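Local structure of putative uncharacterized protein (Wolbachia pipientis, 3F4S) at residues F107-S117 with L126-A134. The protein probably acts as a DsbA-type thiol-disulfide oxidoreductase of the thioredoxin fold, introducing disulfide bonds into partner proteins. The protein carries 1 engineered substitution. Sequence-based numbering, arbitrary orientation.
Sequences FNKAVFNSIDS and LTLLQRIAA
The hydroxyls of S114 and S117 approach the guanidinium of R131 at its edge, while L128 CD1, from R131's own helix, lies over the centre of one face, 3.3 Å above the plane. S117 OG lies in the plane, 3.1 Å from R131 NH2. R131 NH1 donates to S114 OG over 2.9 Å, but the N-H...O angle of 134° and the oxygen's tilt from the guanidinium plane mark a bent bond. Water 1 accepts from R131 NH2 and makes a weak bond to S114 OG, joining the same two side chains a second time. The second flat group, the F107 ring, carries V111 CG2 from its own helix on one face, offset toward the rim. I132 CG2 meets this ring obliquely, 3.8 Å from F107 CE1. The other branch of I132 has CG1 anti to the carbonyl carbon (chi1 -68°); with the chain extended beyond CG1, this lays CD1 against A110 CB and V111, 3.8 Å from V111 CG2. L129 CD2 completes the apolar patch beside F107 and V111, and the F107 ring also stacks on Y98. Further along the segment, L128 CD2 packs 3.5 Å from S114 O, where helix 107-113 ends. The short segments run at 136° with axes 10.7 Å apart, joining two helices of the helical part of this DsbA-like protein; on another side of helix 107-113, F112 touches C54 of the C51-C54 disulfide. Chemically, the contact grades from buried hydrocarbon at F107 and I132 to a polar margin, where S114 OG and water 1 accept N-H groups of R131 and S117 OG lies close at the edge, neutral oxygens that would probably help to stabilise its charge.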
ATOM      1  N   PHE A 107      -6.234  -7.986   4.366  1.00 18.90           N
ATOM      2  CA  PHE A 107      -5.377  -8.126   5.527  1.00 17.17           C
ATOM      3  C   PHE A 107      -4.829  -6.758   5.953  1.00 15.81           C
ATOM      4  O   PHE A 107      -4.930  -6.367   7.125  1.00 14.80           O
ATOM      5  CB  PHE A 107      -4.217  -9.102   5.286  1.00 17.15           C
ATOM      6  CG  PHE A 107      -3.203  -9.083   6.396  1.00 16.86           C
ATOM      7  CD1 PHE A 107      -3.400  -9.847   7.543  1.00 19.11           C
ATOM      8  CD2 PHE A 107      -2.097  -8.240   6.334  1.00 17.36           C
ATOM      9  CE1 PHE A 107      -2.485  -9.813   8.585  1.00 19.20           C
ATOM     10  CE2 PHE A 107      -1.180  -8.192   7.373  1.00 18.57           C
ATOM     11  CZ  PHE A 107      -1.372  -8.979   8.502  1.00 18.56           C
ATOM     12  N   ASN A 108      -4.232  -6.037   5.010  1.00 16.72           N
ATOM     13  CA  ASN A 108      -3.704  -4.712   5.331  1.00 16.48           C
ATOM     14  C   ASN A 108      -4.790  -3.794   5.884  1.00 18.11           C
ATOM     15  O   ASN A 108      -4.559  -3.063   6.851  1.00 16.77           O
ATOM     16  CB  ASN A 108      -2.984  -4.091   4.131  1.00 17.89           C
ATOM     17  CG  ASN A 108      -1.718  -4.840   3.778  1.00 19.03           C
ATOM     18  OD1 ASN A 108      -1.014  -5.326   4.660  1.00 18.69           O
ATOM     19  ND2 ASN A 108      -1.437  -4.965   2.487  1.00 21.27           N
ATOM     20  N   LYS A 109      -5.971  -3.857   5.272  1.00 17.43           N
ATOM     21  CA  LYS A 109      -7.136  -3.095   5.724  1.00 17.45           C
ATOM     22  C   LYS A 109      -7.479  -3.403   7.188  1.00 17.66           C
ATOM     23  O   LYS A 109      -7.753  -2.495   7.986  1.00 16.41           O
ATOM     24  CB  LYS A 109      -8.346  -3.378   4.827  1.00 20.10           C
ATOM     25  CG  LYS A 109      -9.598  -2.621   5.248  1.00 22.68           C
ATOM     26  CD  LYS A 109     -10.631  -2.613   4.132  1.00 28.48           C
ATOM     27  CE  LYS A 109     -11.113  -4.017   3.839  1.00 33.42           C
ATOM     28  NZ  LYS A 109     -12.145  -4.453   4.815  1.00 38.97           N
ATOM     29  N   ALA A 110      -7.460  -4.685   7.537  1.00 16.20           N
ATOM     30  CA  ALA A 110      -7.763  -5.105   8.903  1.00 16.31           C
ATOM     31  C   ALA A 110      -6.723  -4.564   9.881  1.00 16.71           C
ATOM     32  O   ALA A 110      -7.068  -4.116  10.975  1.00 16.57           O
ATOM     33  CB  ALA A 110      -7.828  -6.622   8.999  1.00 17.91           C
ATOM     34  N   VAL A 111      -5.449  -4.618   9.504  1.00 16.79           N
ATOM     35  CA  VAL A 111      -4.409  -4.083  10.387  1.00 16.97           C
ATOM     36  C   VAL A 111      -4.615  -2.575  10.605  1.00 15.70           C
ATOM     37  O   VAL A 111      -4.622  -2.095  11.749  1.00 16.17           O
ATOM     38  CB  VAL A 111      -2.974  -4.403   9.878  1.00 14.21           C
ATOM     39  CG1 VAL A 111      -1.922  -3.818  10.829  1.00 14.16           C
ATOM     40  CG2 VAL A 111      -2.786  -5.935   9.726  1.00 15.16           C
ATOM     41  N   PHE A 112      -4.785  -1.827   9.518  1.00 15.43           N
ATOM     42  CA  PHE A 112      -5.090  -0.394   9.634  1.00 16.91           C
ATOM     43  C   PHE A 112      -6.303  -0.156  10.553  1.00 16.48           C
ATOM     44  O   PHE A 112      -6.259   0.692  11.454  1.00 17.02           O
ATOM     45  CB  PHE A 112      -5.410   0.217   8.271  1.00 16.44           C
ATOM     46  CG  PHE A 112      -4.212   0.557   7.427  1.00 16.66           C
ATOM     47  CD1 PHE A 112      -3.185   1.361   7.909  1.00 18.60           C
ATOM     48  CD2 PHE A 112      -4.161   0.130   6.110  1.00 16.62           C
ATOM     49  CE1 PHE A 112      -2.102   1.703   7.087  1.00 16.81           C
ATOM     50  CE2 PHE A 112      -3.091   0.462   5.283  1.00 17.13           C
ATOM     51  CZ  PHE A 112      -2.059   1.246   5.772  1.00 18.56           C
ATOM     52  N   ASN A 113      -7.374  -0.911  10.314  0.50 15.23           N
ATOM     53  CA  ASN A 113      -8.624  -0.753  11.052  0.50 16.12           C
ATOM     54  C   ASN A 113      -8.477  -1.004  12.543  0.50 14.84           C
ATOM     55  O   ASN A 113      -9.239  -0.473  13.346  0.50 15.57           O
ATOM     56  CB  ASN A 113      -9.693  -1.702  10.504  0.50 16.84           C
ATOM     57  CG  ASN A 113     -10.366  -1.165   9.267  0.50 21.82           C
ATOM     58  OD1 ASN A 113     -10.267   0.021   8.962  0.50 25.90           O
ATOM     59  ND2 ASN A 113     -11.061  -2.037   8.547  0.50 21.35           N
ATOM     60  N   SER A 114      -7.502  -1.824  12.912  0.70 13.86           N
ATOM     61  CA  SER A 114      -7.391  -2.273  14.294  0.70 15.63           C
ATOM     62  C   SER A 114      -6.288  -1.550  15.069  0.70 14.91           C
ATOM     63  O   SER A 114      -5.878  -1.995  16.140  0.70 15.87           O
ATOM     64  CB  SER A 114      -7.173  -3.785  14.332  0.70 18.09           C
ATOM     65  OG  SER A 114      -8.249  -4.457  13.697  0.70 19.58           O
ATOM     66  N   ILE A 115      -5.833  -0.420  14.541  1.00 14.64           N
ATOM     67  CA  ILE A 115      -4.686   0.280  15.118  1.00 15.68           C
ATOM     68  C   ILE A 115      -4.798   0.523  16.636  1.00 14.93           C
ATOM     69  O   ILE A 115      -3.796   0.422  17.351  1.00 14.99           O
ATOM     70  CB  ILE A 115      -4.395   1.611  14.369  1.00 16.00           C
ATOM     71  CG1 ILE A 115      -3.057   2.213  14.816  1.00 15.21           C
ATOM     72  CG2 ILE A 115      -5.531   2.600  14.559  1.00 15.74           C
ATOM     73  CD1 ILE A 115      -2.593   3.349  13.937  1.00 17.24           C
ATOM     74  N   ASP A 116      -6.001   0.825  17.131  1.00 15.97           N
ATOM     75  CA  ASP A 116      -6.199   1.063  18.572  1.00 14.77           C
ATOM     76  C   ASP A 116      -5.933  -0.178  19.430  1.00 15.08           C
ATOM     77  O   ASP A 116      -5.869  -0.086  20.663  1.00 18.05           O
ATOM     78  CB  ASP A 116      -7.624   1.543  18.884  1.00 16.70           C
ATOM     79  CG  ASP A 116      -7.917   2.948  18.380  1.00 19.00           C
ATOM     80  OD1 ASP A 116      -7.064   3.578  17.718  1.00 18.27           O
ATOM     81  OD2 ASP A 116      -9.043   3.417  18.643  1.00 24.52           O
ATOM     82  N   SER A 117      -5.805  -1.338  18.790  1.00 15.17           N
ATOM     83  CA  SER A 117      -5.738  -2.596  19.529  1.00 16.79           C
ATOM     84  C   SER A 117      -4.335  -3.169  19.739  1.00 17.27           C
ATOM     85  O   SER A 117      -4.188  -4.206  20.387  1.00 17.24           O
ATOM     86  CB  SER A 117      -6.631  -3.653  18.880  1.00 16.99           C
ATOM     87  OG  SER A 117      -7.995  -3.303  18.981  1.00 20.40           O
ATOM     88  N   LEU A 126       2.341  -9.275  19.739  1.00 16.94           N
ATOM     89  CA  LEU A 126       1.669  -9.435  18.444  1.00 16.81           C
ATOM     90  C   LEU A 126       0.281 -10.082  18.553  1.00 15.77           C
ATOM     91  O   LEU A 126      -0.241 -10.646  17.583  1.00 17.30           O
ATOM     92  CB  LEU A 126       2.557 -10.223  17.472  1.00 16.86           C
ATOM     93  CG  LEU A 126       3.943  -9.610  17.228  1.00 18.75           C
ATOM     94  CD1 LEU A 126       4.746 -10.454  16.238  1.00 20.54           C
ATOM     95  CD2 LEU A 126       3.824  -8.167  16.739  1.00 18.57           C
ATOM     96  N   THR A 127      -0.334  -9.976  19.723  1.00 15.46           N
ATOM     97  CA  THR A 127      -1.692 -10.503  19.922  1.00 16.96           C
ATOM     98  C   THR A 127      -2.654 -10.028  18.823  1.00 16.64           C
ATOM     99  O   THR A 127      -3.496 -10.786  18.343  1.00 17.54           O
ATOM    100  CB  THR A 127      -2.248 -10.093  21.298  1.00 18.91           C
ATOM    101  OG1 THR A 127      -1.440 -10.667  22.330  1.00 21.32           O
ATOM    102  CG2 THR A 127      -3.687 -10.577  21.473  1.00 21.00           C
ATOM    103  N   LEU A 128      -2.532  -8.769  18.418  1.00 16.55           N
ATOM    104  CA  LEU A 128      -3.422  -8.248  17.382  1.00 17.14           C
ATOM    105  C   LEU A 128      -3.309  -9.077  16.104  1.00 17.46           C
ATOM    106  O   LEU A 128      -4.320  -9.405  15.475  1.00 16.88           O
ATOM    107  CB  LEU A 128      -3.138  -6.770  17.079  1.00 17.41           C
ATOM    108  CG  LEU A 128      -3.925  -6.210  15.886  1.00 16.22           C
ATOM    109  CD1 LEU A 128      -5.439  -6.456  16.033  1.00 17.92           C
ATOM    110  CD2 LEU A 128      -3.660  -4.712  15.715  1.00 18.18           C
ATOM    111  N   LEU A 129      -2.082  -9.409  15.711  1.00 15.97           N
ATOM    112  CA  LEU A 129      -1.890 -10.229  14.515  1.00 14.32           C
ATOM    113  C   LEU A 129      -2.440 -11.652  14.707  1.00 15.85           C
ATOM    114  O   LEU A 129      -2.952 -12.242  13.766  1.00 17.52           O
ATOM    115  CB  LEU A 129      -0.416 -10.257  14.078  1.00 14.80           C
ATOM    116  CG  LEU A 129       0.216  -8.901  13.727  1.00 16.03           C
ATOM    117  CD1 LEU A 129       1.636  -9.075  13.191  1.00 16.61           C
ATOM    118  CD2 LEU A 129      -0.638  -8.115  12.739  1.00 17.64           C
ATOM    119  N   GLN A 130      -2.320 -12.205  15.912  1.00 17.24           N
ATOM    120  CA  GLN A 130      -2.921 -13.510  16.202  1.00 18.16           C
ATOM    121  C   GLN A 130      -4.432 -13.442  16.005  1.00 17.78           C
ATOM    122  O   GLN A 130      -5.037 -14.371  15.473  1.00 19.04           O
ATOM    123  CB  GLN A 130      -2.619 -13.970  17.631  1.00 18.79           C
ATOM    124  CG  GLN A 130      -1.143 -14.135  17.957  1.00 20.02           C
ATOM    125  CD  GLN A 130      -0.905 -14.582  19.393  1.00 25.55           C
ATOM    126  OE1 GLN A 130      -1.845 -14.887  20.133  1.00 29.68           O
ATOM    127  NE2 GLN A 130       0.358 -14.638  19.788  1.00 27.30           N
ATOM    128  N   ARG A 131      -5.034 -12.338  16.436  1.00 16.98           N
ATOM    129  CA  ARG A 131      -6.474 -12.165  16.303  1.00 18.25           C
ATOM    130  C   ARG A 131      -6.878 -12.067  14.835  1.00 16.10           C
ATOM    131  O   ARG A 131      -7.821 -12.724  14.380  1.00 17.54           O
ATOM    132  CB  ARG A 131      -6.948 -10.935  17.083  1.00 17.81           C
ATOM    133  CG  ARG A 131      -8.448 -10.664  16.948  1.00 17.94           C
ATOM    134  CD  ARG A 131      -8.697  -9.407  16.142  1.00 20.30           C
ATOM    135  NE  ARG A 131      -8.529  -8.216  16.974  1.00 21.29           N
ATOM    136  CZ  ARG A 131      -8.735  -6.971  16.562  1.00 27.63           C
ATOM    137  NH1 ARG A 131      -9.096  -6.718  15.308  1.00 30.01           N
ATOM    138  NH2 ARG A 131      -8.573  -5.972  17.412  1.00 31.69           N
ATOM    139  N   ILE A 132      -6.151 -11.255  14.085  1.00 15.24           N
ATOM    140  CA  ILE A 132      -6.452 -11.092  12.669  1.00 16.80           C
ATOM    141  C   ILE A 132      -6.253 -12.406  11.908  1.00 16.95           C
ATOM    142  O   ILE A 132      -7.052 -12.758  11.034  1.00 18.16           O
ATOM    143  CB  ILE A 132      -5.631  -9.951  12.052  1.00 16.37           C
ATOM    144  CG1 ILE A 132      -6.104  -8.610  12.636  1.00 17.55           C
ATOM    145  CG2 ILE A 132      -5.740  -9.982  10.528  1.00 17.11           C
ATOM    146  CD1 ILE A 132      -5.281  -7.395  12.206  1.00 18.93           C
ATOM    147  N   ALA A 133      -5.191 -13.129  12.246  1.00 16.74           N
ATOM    148  CA  ALA A 133      -4.925 -14.435  11.656  1.00 17.45           C
ATOM    149  C   ALA A 133      -6.073 -15.409  11.937  1.00 18.53           C
ATOM    150  O   ALA A 133      -6.549 -16.102  11.042  1.00 21.67           O
ATOM    151  CB  ALA A 133      -3.612 -14.991  12.186  1.00 20.69           C
ATOM    152  N   ALA A 134      -6.535 -15.449  13.181  1.00 17.86           N
ATOM    153  CA  ALA A 134      -7.628 -16.349  13.529  1.00 20.22           C
ATOM    154  C   ALA A 134      -8.902 -15.998  12.755  1.00 18.92           C
ATOM    155  O   ALA A 134      -9.575 -16.874  12.208  1.00 19.57           O
ATOM    156  CB  ALA A 134      -7.883 -16.333  15.028  1.00 19.82           C
TER
HETATM  157  O   HOH W   1     -10.216  -3.807  16.338  1.00 29.20           O